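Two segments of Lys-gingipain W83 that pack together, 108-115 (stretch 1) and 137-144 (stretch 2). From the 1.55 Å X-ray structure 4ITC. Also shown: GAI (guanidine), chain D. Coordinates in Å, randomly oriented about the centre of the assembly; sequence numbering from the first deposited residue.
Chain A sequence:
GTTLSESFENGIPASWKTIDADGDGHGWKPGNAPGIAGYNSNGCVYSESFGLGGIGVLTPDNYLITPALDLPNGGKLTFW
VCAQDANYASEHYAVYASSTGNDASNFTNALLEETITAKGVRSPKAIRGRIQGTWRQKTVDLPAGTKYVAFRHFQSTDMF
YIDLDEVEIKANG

Stretch 1 (108-115) TNALLEET
Stretch 2 137-144: QKTVDLPA

How do the two backbones lie against each other? Stretch 2 is already in a strand at Gln137 and stays extended through Leu142, with phi from -82° to -131° and psi from 125° to 146°, then leaves the strand at Pro143 (-60/155). Stretch 1 turns a corner at Leu111 (-82/-30), and from there Leu112 to Thr115 is extended, phi -108° to -161° and psi 127° to 162°. The axes of these two strands make 153° between their N-to-C directions, so they run roughly antiparallel, but at 9.6 Å closest approach they are too far apart for backbone pairing. Side chains fill the gap, burying 336 Å² in total. The register is marked by Leu111 and Val140, whose CA atoms, 6.9 Å apart, are the nearest across the stretches.

What holds the beginning of stretch 2? Gln137 is out of reach, but Lys138 points its CA-to-CB bond toward stretch 1. Its chi angles of -52°, -67°, 166° and 179° bend the chain near its root and then extend it, bringing Lys138 NZ to 2.9 Å from Glu114 OE1. This is a salt bridge as well as a hydrogen bond donated by the lysine, the one polar link between the stretches. Glu114 meets it with chi1 72° (p) and chi2 179° (t). The aliphatic part of the lysine also serves the contact: Lys138 CB lies 3.9 Å from Leu112 CD2.

Why does Val140 matter after Thr139 turns away? Strand alternation sends the CA-to-CB bond of Thr139 (chi1 -59°) away from stretch 1 and that of Val140 toward it. With chi1 at 180° (t), the buried valine spreads its two methyls between neighbouring leucines. Val140 CG1 sits 3.5 Å from Leu111 CB, while Val140 CG2 is 3.8 Å from Leu112 CD2. Leu111 adopts m,t (-52°, 178°) and Leu112 t,p (177°, 55°); these apolar surfaces pack without directional bonds.

How does the contact finish beyond the valine? Asp141 (chi1 -70°) leads its carboxylate away, but Asp141 O, in the backbone, lies 3.7 Å from Leu111 CD1. Leu142 starts with its CA-to-CB bond pointing away, yet its m,t rotamer (-58°, -178°) brings the end nearer, leaving Leu142 CD2 3.6 Å from Leu111 CD1. Pro143, its ring C-gamma exo, turns toward stretch 1 and extends the apolar patch, with Pro143 CD 4.0 Å from Leu111 CD2. Pro143 CG lies 4.0 Å from Asn109 ND2 (chi1 -177°, chi2 3°), a van der Waals contact. Ala144 makes no contact with stretch 1; Ala144 CB instead lies 3.7 Å from atom C of the guanidine.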

# COMPACT_ATOMS: atom_id res chain seq x y z
N THR A 108 9.95 -10.41 -6.43
CA THR A 108 11.26 -10.40 -5.79
C THR A 108 12.07 -9.13 -6.06
O THR A 108 13.00 -8.80 -5.29
CB THR A 108 12.08 -11.62 -6.25
OG1 THR A 108 12.15 -11.64 -7.68
CG2 THR A 108 11.39 -12.92 -5.77
N ASN A 109 11.69 -8.38 -7.10
CA ASN A 109 12.40 -7.16 -7.41
C ASN A 109 11.76 -6.03 -6.62
O ASN A 109 10.73 -5.51 -7.09
CB ASN A 109 12.33 -6.89 -8.91
CG ASN A 109 13.12 -5.66 -9.30
OD1 ASN A 109 13.77 -5.04 -8.46
ND2 ASN A 109 12.99 -5.25 -10.55
N ALA A 110 12.32 -5.72 -5.45
CA ALA A 110 11.85 -4.61 -4.61
C ALA A 110 12.34 -3.34 -5.21
O ALA A 110 13.56 -3.06 -5.19
CB ALA A 110 12.27 -4.68 -3.16
N LEU A 111 11.40 -2.57 -5.72
CA LEU A 111 11.69 -1.27 -6.33
C LEU A 111 11.82 -0.16 -5.32
O LEU A 111 12.51 0.84 -5.57
CB LEU A 111 10.58 -0.92 -7.33
CG LEU A 111 10.23 -1.98 -8.41
CD1 LEU A 111 9.09 -1.49 -9.28
CD2 LEU A 111 11.43 -2.32 -9.26
N LEU A 112 11.11 -0.30 -4.21
CA LEU A 112 11.03 0.66 -3.13
C LEU A 112 10.77 -0.14 -1.85
O LEU A 112 9.97 -1.04 -1.86
CB LEU A 112 9.92 1.69 -3.37
CG LEU A 112 9.66 2.73 -2.27
CD1 LEU A 112 10.91 3.49 -1.92
CD2 LEU A 112 8.61 3.72 -2.74
N GLU A 113 11.51 0.14 -0.80
CA GLU A 113 11.28 -0.53 0.48
C GLU A 113 11.62 0.46 1.57
O GLU A 113 12.72 1.05 1.56
CB GLU A 113 12.13 -1.79 0.60
CG GLU A 113 11.99 -2.46 1.96
CD GLU A 113 12.50 -3.88 2.06
OE1 GLU A 113 13.10 -4.40 1.07
OE2 GLU A 113 12.33 -4.47 3.14
N GLU A 114 10.71 0.68 2.52
CA GLU A 114 10.93 1.66 3.56
C GLU A 114 10.05 1.45 4.76
O GLU A 114 9.04 0.73 4.69
CB GLU A 114 10.75 3.08 3.03
CG GLU A 114 9.33 3.48 2.75
CD GLU A 114 9.18 4.92 2.23
OE1 GLU A 114 8.07 5.47 2.38
OE2 GLU A 114 10.18 5.48 1.71
N THR A 115 10.46 2.05 5.86
CA THR A 115 9.63 2.14 7.07
C THR A 115 9.18 3.59 7.19
O THR A 115 9.99 4.53 7.14
CB THR A 115 10.39 1.69 8.33
OG1 THR A 115 10.88 0.35 8.16
CG2 THR A 115 9.48 1.72 9.59
N GLN A 137 3.80 11.27 -1.09
CA GLN A 137 3.72 10.72 -2.42
C GLN A 137 5.03 10.03 -2.77
O GLN A 137 6.12 10.52 -2.47
CB GLN A 137 3.38 11.80 -3.43
CG GLN A 137 3.09 11.18 -4.78
CD GLN A 137 2.68 12.15 -5.84
OE1 GLN A 137 3.26 13.21 -5.93
NE2 GLN A 137 1.69 11.76 -6.67
N LYS A 138 4.94 8.88 -3.44
CA LYS A 138 6.11 8.10 -3.85
C LYS A 138 6.05 7.92 -5.37
O LYS A 138 4.98 7.83 -5.96
CB LYS A 138 6.10 6.71 -3.20
CG LYS A 138 5.91 6.68 -1.69
CD LYS A 138 7.07 7.27 -0.94
CE LYS A 138 6.69 7.53 0.50
NZ LYS A 138 7.86 8.09 1.22
N THR A 139 7.22 7.91 -5.98
CA THR A 139 7.37 7.74 -7.43
C THR A 139 8.40 6.67 -7.66
O THR A 139 9.51 6.71 -7.09
CB THR A 139 7.91 9.04 -8.08
OG1 THR A 139 6.99 10.08 -7.80
CG2 THR A 139 8.00 8.89 -9.58
N VAL A 140 7.99 5.68 -8.45
CA VAL A 140 8.78 4.46 -8.71
C VAL A 140 8.85 4.18 -10.20
O VAL A 140 7.85 4.18 -10.87
CB VAL A 140 8.10 3.25 -8.02
CG1 VAL A 140 8.89 1.98 -8.27
CG2 VAL A 140 7.96 3.52 -6.51
N ASP A 141 10.04 3.94 -10.74
CA ASP A 141 10.17 3.54 -12.15
C ASP A 141 9.91 2.05 -12.26
O ASP A 141 10.41 1.25 -11.47
CB ASP A 141 11.57 3.90 -12.66
CG ASP A 141 11.75 5.42 -12.80
OD1 ASP A 141 10.86 6.07 -13.39
OD2 ASP A 141 12.74 5.99 -12.28
N LEU A 142 9.11 1.68 -13.26
CA LEU A 142 8.76 0.28 -13.48
C LEU A 142 9.56 -0.25 -14.66
O LEU A 142 9.58 0.36 -15.71
CB LEU A 142 7.28 0.14 -13.78
CG LEU A 142 6.31 0.67 -12.72
CD1 LEU A 142 4.86 0.44 -13.08
CD2 LEU A 142 6.61 -0.01 -11.39
N PRO A 143 10.28 -1.33 -14.46
CA PRO A 143 11.08 -1.87 -15.58
C PRO A 143 10.24 -2.28 -16.79
O PRO A 143 9.04 -2.64 -16.70
CB PRO A 143 11.74 -3.11 -14.97
CG PRO A 143 11.71 -2.90 -13.50
CD PRO A 143 10.52 -2.07 -13.19
N ALA A 144 10.88 -2.27 -17.95
CA ALA A 144 10.24 -2.80 -19.16
C ALA A 144 9.83 -4.27 -18.94
O ALA A 144 10.60 -5.05 -18.39
CB ALA A 144 11.23 -2.71 -20.31
C GAI D . 13.62 -1.93 -23.09
N1 GAI D . 13.53 -0.68 -23.19
N2 GAI D . 14.50 -2.55 -22.32
N3 GAI D . 12.78 -2.66 -23.79